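Salicylaldehyde dehydrogenase NahF (Pseudomonas putida, PDB 4JZ6) probably catalyses the NAD+-dependent oxidation of salicylaldehyde to salicylate, a step in the bacterial breakdown of naphthalene. Local coordinates at residues A122-E127 against A175-L180; S161-N166 against V186-S191. All blocks are in the same frame, centred on the assembly; numbering follows the deposited sequence.

In the fold
Both contacts are buried and share one beta-alpha-beta unit, in which strand 159-162 leads through helix 170-181 to strand 186-189. Interaction 2 joins the two parallel strands and continues into the loops that follow them, so its main bonds are backbone hydrogen bonds. Interaction 1 lies one layer out, where the crossover helix packs on helix 111-130; no hydrogen bond joins its segments, and aromatic and aliphatic carbon does the work. The two layers meet directly: Ser161 OG lies 2.8 Å from Ala175 O, probably a hydrogen bond, while Ala175 packs on Val163 and Ile176 on Phe188. A bound salicylaldehyde touches Asn166 in 161-166; the side chain of Val124 is about 8 Å from a bound salicylaldehyde.

Interaction 1 of 2, residues A122-E127 against A175-L180; sequences ANVFRE and AIAYPL. With EDO (1,2-ethanediol), chain G.
Ala177 and Phe125 meet in a buried, apolar helix-helix contact between helix 111-130 and helix 170-181. The segments run nearly parallel, their axes 7° apart and 8.8 Å away at closest approach. Ala177 points its methyl at the neighbouring helix and lays it over one face of the Phe125 ring, offset toward the rim, CB standing 3.6 Å from the ring centroid in a CH-pi contact. Alanine suits this spot because a single methyl lets the backbones come close, with the CA atoms of Phe125 and Ala177 5.2 Å apart. Ile176 CG2 instead lies near the ring plane, 4.1 Å from Phe125 CZ.

On the other flank Val124 reaches across with CG1, placed anti to the backbone N (chi1 170°). This one methyl packs on both Ala177 CB (3.8 Å) and Tyr178 CE2 (3.9 Å). Its other methyl, CG2, lies 3.5 Å from O2 of a bound 1,2-ethanediol, probably from the crystallisation liquor, whose O1 hydrogen-bonds to Asn123 OD1. The Tyr178 hydroxyl, near the Glu127 methylene CG, is hydrogen-bonded to Asp475. With no hydrogen bond between the two segments, their attachment rests on shape and dispersion, and the one polar atom of the tyrosine side chain finds its partner elsewhere.

Interaction 2 of 2, residues S161-N166 against V186-S191; sequences SIVPWN and VVFKGS
Ser161, the residue most covered here, bonds through both its N and its O to one neighbouring strand, with Val187 O (3.0 Å) and Lys189 N (2.8 Å). Its small side chain leaves room for Val186 CG2, 3.6 Å from Ser161 OG, a hydroxyl hydrogen-bonded to Asn242 on the next strand and probably to Ala175 O of the crossover helix. Ser191, next in buried surface, points toward 161-166, with OG anti to the backbone N. Serine is small enough to lie against Pro164 and Trp165: its OG is 3.3 Å from Trp165 CB, near the indole plane, and bonds to Phe193 N.

Val163 N gives the third backbone bond, to Lys189 O (3.0 Å), nearly straight at the acceptor. These neighbouring parallel strands belong to a beta-alpha-beta unit in the Rossmann-like, NAD-binding part of the fold. Phe188 shares the face of Ser161, turning a ring edge to Ser161 O while CE1 meets Val163 CG2 at 3.5 Å. An alanine here would probably open a gap beside Val163 and leave Leu215 and Ile201 without the ring they pack on. Lys189, on the opposite face, rests CB on Ile162 CG1 and bends at chi2 (70°) and chi4 (54°), bringing NZ back to hydrogen-bond Gly190 O.

Interaction 1 of 2, residues A122-E127 against A175-L180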
loop_
_atom_site.group_PDB
_atom_site.type_symbol
_atom_site.label_atom_id
_atom_site.label_comp_id
_atom_site.label_asym_id
_atom_site.label_seq_id
_atom_site.Cartn_x
_atom_site.Cartn_y
_atom_site.Cartn_z
ATOM N N ALA A 122 4.810 -25.119 6.703
ATOM C CA ALA A 122 6.168 -25.350 7.169
ATOM C C ALA A 122 7.147 -24.637 6.251
ATOM O O ALA A 122 8.122 -24.033 6.708
ATOM C CB ALA A 122 6.471 -26.835 7.220
ATOM N N ASN A 123 6.879 -24.692 4.952
ATOM C CA ASN A 123 7.771 -24.054 4.000
ATOM C C ASN A 123 7.749 -22.528 4.103
ATOM O O ASN A 123 8.784 -21.883 3.962
ATOM C CB ASN A 123 7.497 -24.518 2.572
ATOM C CG ASN A 123 8.648 -24.201 1.642
ATOM O OD1 ASN A 123 8.628 -23.200 0.926
ATOM N ND2 ASN A 123 9.678 -25.039 1.671
ATOM N N VAL A 124 6.576 -21.955 4.358
ATOM C CA VAL A 124 6.476 -20.517 4.586
ATOM C C VAL A 124 7.381 -20.115 5.743
ATOM O O VAL A 124 8.177 -19.182 5.619
ATOM C CB VAL A 124 5.034 -20.071 4.910
ATOM C CG1 VAL A 124 5.021 -18.630 5.376
ATOM C CG2 VAL A 124 4.147 -20.223 3.698
ATOM N N PHE A 125 7.269 -20.831 6.859
ATOM C CA PHE A 125 8.104 -20.559 8.023
ATOM C C PHE A 125 9.587 -20.725 7.722
ATOM O O PHE A 125 10.408 -19.986 8.256
ATOM C CB PHE A 125 7.690 -21.422 9.226
ATOM C CG PHE A 125 6.578 -20.822 10.036
ATOM C CD1 PHE A 125 6.847 -19.865 11.000
ATOM C CD2 PHE A 125 5.258 -21.197 9.817
ATOM C CE1 PHE A 125 5.822 -19.294 11.737
ATOM C CE2 PHE A 125 4.227 -20.627 10.552
ATOM C CZ PHE A 125 4.513 -19.674 11.513
ATOM N N ARG A 126 9.941 -21.681 6.872
ATOM C CA ARG A 126 11.347 -21.844 6.517
ATOM C C ARG A 126 11.828 -20.730 5.597
ATOM O O ARG A 126 12.933 -20.214 5.761
ATOM C CB ARG A 126 11.608 -23.205 5.894
ATOM C CG ARG A 126 11.414 -24.325 6.872
ATOM C CD ARG A 126 12.105 -25.578 6.429
ATOM N NE ARG A 126 12.007 -26.589 7.473
ATOM C CZ ARG A 126 11.062 -27.519 7.523
ATOM N NH1 ARG A 126 10.136 -27.580 6.574
ATOM N NH2 ARG A 126 11.050 -28.392 8.518
ATOM N N GLU A 127 10.990 -20.357 4.635
ATOM C CA GLU A 127 11.311 -19.267 3.727
ATOM C C GLU A 127 11.457 -17.987 4.526
ATOM O O GLU A 127 12.412 -17.228 4.335
ATOM C CB GLU A 127 10.215 -19.097 2.678
ATOM C CG GLU A 127 10.577 -18.127 1.565
ATOM C CD GLU A 127 11.672 -18.668 0.657
ATOM O OE1 GLU A 127 12.373 -17.849 0.019
ATOM O OE2 GLU A 127 11.832 -19.911 0.579
ATOM N N ALA A 175 0.619 -15.250 7.500
ATOM C CA ALA A 175 0.251 -14.041 8.233
ATOM C C ALA A 175 0.920 -13.971 9.606
ATOM O O ALA A 175 0.688 -13.037 10.379
ATOM C CB ALA A 175 -1.259 -13.947 8.370
ATOM N N ILE A 176 1.752 -14.962 9.908
ATOM C CA ILE A 176 2.490 -14.985 11.163
ATOM C C ILE A 176 3.985 -14.991 10.884
ATOM O O ILE A 176 4.713 -14.111 11.345
ATOM C CB ILE A 176 2.134 -16.232 11.995
ATOM C CG1 ILE A 176 0.641 -16.229 12.330
ATOM C CG2 ILE A 176 2.981 -16.302 13.257
ATOM C CD1 ILE A 176 0.162 -17.482 13.015
ATOM N N ALA A 177 4.424 -15.982 10.113
ATOM C CA ALA A 177 5.842 -16.178 9.821
ATOM C C ALA A 177 6.509 -14.903 9.347
ATOM O O ALA A 177 7.552 -14.505 9.869
ATOM C CB ALA A 177 6.029 -17.273 8.780
ATOM N N TYR A 178 5.900 -14.265 8.356
ATOM C CA TYR A 178 6.500 -13.081 7.754
ATOM C C TYR A 178 6.559 -11.880 8.707
ATOM O O TYR A 178 7.631 -11.298 8.884
ATOM C CB TYR A 178 5.833 -12.745 6.419
ATOM C CG TYR A 178 6.135 -13.753 5.329
ATOM C CD1 TYR A 178 7.444 -14.159 5.069
ATOM C CD2 TYR A 178 5.113 -14.303 4.558
ATOM C CE1 TYR A 178 7.721 -15.078 4.063
ATOM C CE2 TYR A 178 5.383 -15.222 3.551
ATOM C CZ TYR A 178 6.685 -15.606 3.308
ATOM O OH TYR A 178 6.945 -16.525 2.313
ATOM N N PRO A 179 5.426 -11.517 9.344
ATOM C CA PRO A 179 5.550 -10.410 10.301
ATOM C C PRO A 179 6.530 -10.718 11.439
ATOM O O PRO A 179 7.193 -9.807 11.938
ATOM C CB PRO A 179 4.127 -10.263 10.845
ATOM C CG PRO A 179 3.252 -10.756 9.727
ATOM C CD PRO A 179 4.018 -11.919 9.154
ATOM N N LEU A 180 6.635 -11.981 11.836
ATOM C CA LEU A 180 7.601 -12.358 12.868
ATOM C C LEU A 180 9.056 -12.114 12.448
ATOM O O LEU A 180 9.799 -11.425 13.149
ATOM C CB LEU A 180 7.406 -13.807 13.323
ATOM C CG LEU A 180 6.134 -14.088 14.129
ATOM C CD1 LEU A 180 6.288 -15.340 14.984
ATOM C CD2 LEU A 180 5.762 -12.888 14.980
HETATM C C1 EDO G . 5.275 -22.982 -0.987
HETATM O O1 EDO G . 6.644 -23.187 -1.368
HETATM C C2 EDO G . 5.192 -22.567 0.480
HETATM O O2 EDO G . 3.837 -22.252 0.826
#

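Interaction 2 of 2, residues S161-N166 against V186-S191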
loop_
_atom_site.group_PDB
_atom_site.type_symbol
_atom_site.label_atom_id
_atom_site.label_comp_id
_atom_site.label_asym_id
_atom_site.label_seq_id
_atom_site.Cartn_x
_atom_site.Cartn_y
_atom_site.Cartn_z
ATOM N N SER A 161 -3.416 -9.508 11.856
ATOM C CA SER A 161 -3.529 -10.517 10.802
ATOM C C SER A 161 -4.872 -11.232 10.860
ATOM O O SER A 161 -5.135 -11.999 11.790
ATOM C CB SER A 161 -2.411 -11.555 10.920
ATOM O OG SER A 161 -1.136 -10.963 10.766
ATOM N N ILE A 162 -5.718 -10.989 9.862
ATOM C CA ILE A 162 -7.015 -11.647 9.799
ATOM C C ILE A 162 -7.002 -12.760 8.751
ATOM O O ILE A 162 -6.682 -12.524 7.584
ATOM C CB ILE A 162 -8.133 -10.636 9.537
ATOM C CG1 ILE A 162 -8.208 -9.650 10.708
ATOM C CG2 ILE A 162 -9.466 -11.345 9.355
ATOM C CD1 ILE A 162 -9.165 -8.483 10.486
ATOM N N VAL A 163 -7.337 -13.973 9.183
ATOM C CA VAL A 163 -7.128 -15.172 8.374
ATOM C C VAL A 163 -8.401 -15.993 8.230
ATOM O O VAL A 163 -9.065 -16.275 9.227
ATOM C CB VAL A 163 -6.050 -16.062 9.009
ATOM C CG1 VAL A 163 -5.815 -17.308 8.171
ATOM C CG2 VAL A 163 -4.766 -15.279 9.174
ATOM N N PRO A 164 -8.745 -16.384 6.984
ATOM C CA PRO A 164 -9.957 -17.160 6.706
ATOM C C PRO A 164 -9.747 -18.655 6.949
ATOM O O PRO A 164 -8.771 -19.037 7.597
ATOM C CB PRO A 164 -10.187 -16.902 5.221
ATOM C CG PRO A 164 -8.811 -16.780 4.680
ATOM C CD PRO A 164 -8.015 -16.065 5.742
ATOM N N TRP A 165 -10.638 -19.482 6.405
ATOM C CA TRP A 165 -10.727 -20.896 6.767
ATOM C C TRP A 165 -10.291 -21.868 5.660
ATOM O O TRP A 165 -10.114 -23.057 5.921
ATOM C CB TRP A 165 -12.175 -21.203 7.140
ATOM C CG TRP A 165 -13.095 -20.697 6.085
ATOM C CD1 TRP A 165 -13.699 -19.473 6.042
ATOM C CD2 TRP A 165 -13.469 -21.375 4.882
ATOM N NE1 TRP A 165 -14.443 -19.355 4.893
ATOM C CE2 TRP A 165 -14.319 -20.507 4.162
ATOM C CE3 TRP A 165 -13.183 -22.634 4.346
ATOM C CZ2 TRP A 165 -14.880 -20.863 2.937
ATOM C CZ3 TRP A 165 -13.738 -22.983 3.126
ATOM C CH2 TRP A 165 -14.578 -22.104 2.438
ATOM N N ASN A 166 -10.134 -21.380 4.431
ATOM C CA ASN A 166 -9.932 -22.274 3.286
ATOM C C ASN A 166 -8.511 -22.813 3.118
ATOM O O ASN A 166 -8.295 -24.027 3.125
ATOM C CB ASN A 166 -10.437 -21.629 1.992
ATOM C CG ASN A 166 -9.812 -20.281 1.736
ATOM O OD1 ASN A 166 -9.360 -19.615 2.667
ATOM N ND2 ASN A 166 -9.780 -19.867 0.470
ATOM N N VAL A 186 2.192 -9.972 16.485
ATOM C CA VAL A 186 0.925 -10.030 15.767
ATOM C C VAL A 186 -0.291 -10.446 16.599
ATOM O O VAL A 186 -0.221 -11.346 17.433
ATOM C CB VAL A 186 1.055 -10.891 14.475
ATOM C CG1 VAL A 186 2.234 -11.830 14.589
ATOM C CG2 VAL A 186 -0.230 -11.661 14.174
ATOM N N VAL A 187 -1.395 -9.741 16.377
ATOM C CA VAL A 187 -2.699 -10.183 16.836
ATOM C C VAL A 187 -3.340 -10.979 15.698
ATOM O O VAL A 187 -3.708 -10.421 14.660
ATOM C CB VAL A 187 -3.592 -8.996 17.235
ATOM C CG1 VAL A 187 -4.972 -9.485 17.647
ATOM C CG2 VAL A 187 -2.948 -8.208 18.363
ATOM N N PHE A 188 -3.437 -12.289 15.905
ATOM C CA PHE A 188 -3.935 -13.234 14.913
ATOM C C PHE A 188 -5.422 -13.480 15.138
ATOM O O PHE A 188 -5.816 -14.081 16.136
ATOM C CB PHE A 188 -3.131 -14.537 15.037
ATOM C CG PHE A 188 -3.689 -15.710 14.255
ATOM C CD1 PHE A 188 -4.417 -15.528 13.086
ATOM C CD2 PHE A 188 -3.463 -17.011 14.701
ATOM C CE1 PHE A 188 -4.916 -16.618 12.391
ATOM C CE2 PHE A 188 -3.952 -18.101 14.006
ATOM C CZ PHE A 188 -4.679 -17.908 12.852
ATOM N N LYS A 189 -6.247 -13.012 14.206
ATOM C CA LYS A 189 -7.681 -13.261 14.256
ATOM C C LYS A 189 -8.031 -14.430 13.350
ATOM O O LYS A 189 -7.913 -14.331 12.127
ATOM C CB LYS A 189 -8.460 -12.024 13.819
ATOM C CG LYS A 189 -9.958 -12.251 13.701
ATOM C CD LYS A 189 -10.606 -12.452 15.061
ATOM C CE LYS A 189 -12.113 -12.695 14.931
ATOM N NZ LYS A 189 -12.461 -13.828 14.009
ATOM N N GLY A 190 -8.461 -15.532 13.961
ATOM C CA GLY A 190 -8.750 -16.755 13.237
ATOM C C GLY A 190 -10.162 -16.817 12.690
ATOM O O GLY A 190 -10.929 -15.856 12.810
ATOM N N SER A 191 -10.509 -17.955 12.091
ATOM C CA SER A 191 -11.804 -18.110 11.441
ATOM C C SER A 191 -12.808 -18.866 12.295
ATOM O O SER A 191 -12.455 -19.809 13.012
ATOM C CB SER A 191 -11.654 -18.830 10.108
ATOM O OG SER A 191 -12.929 -19.172 9.600
#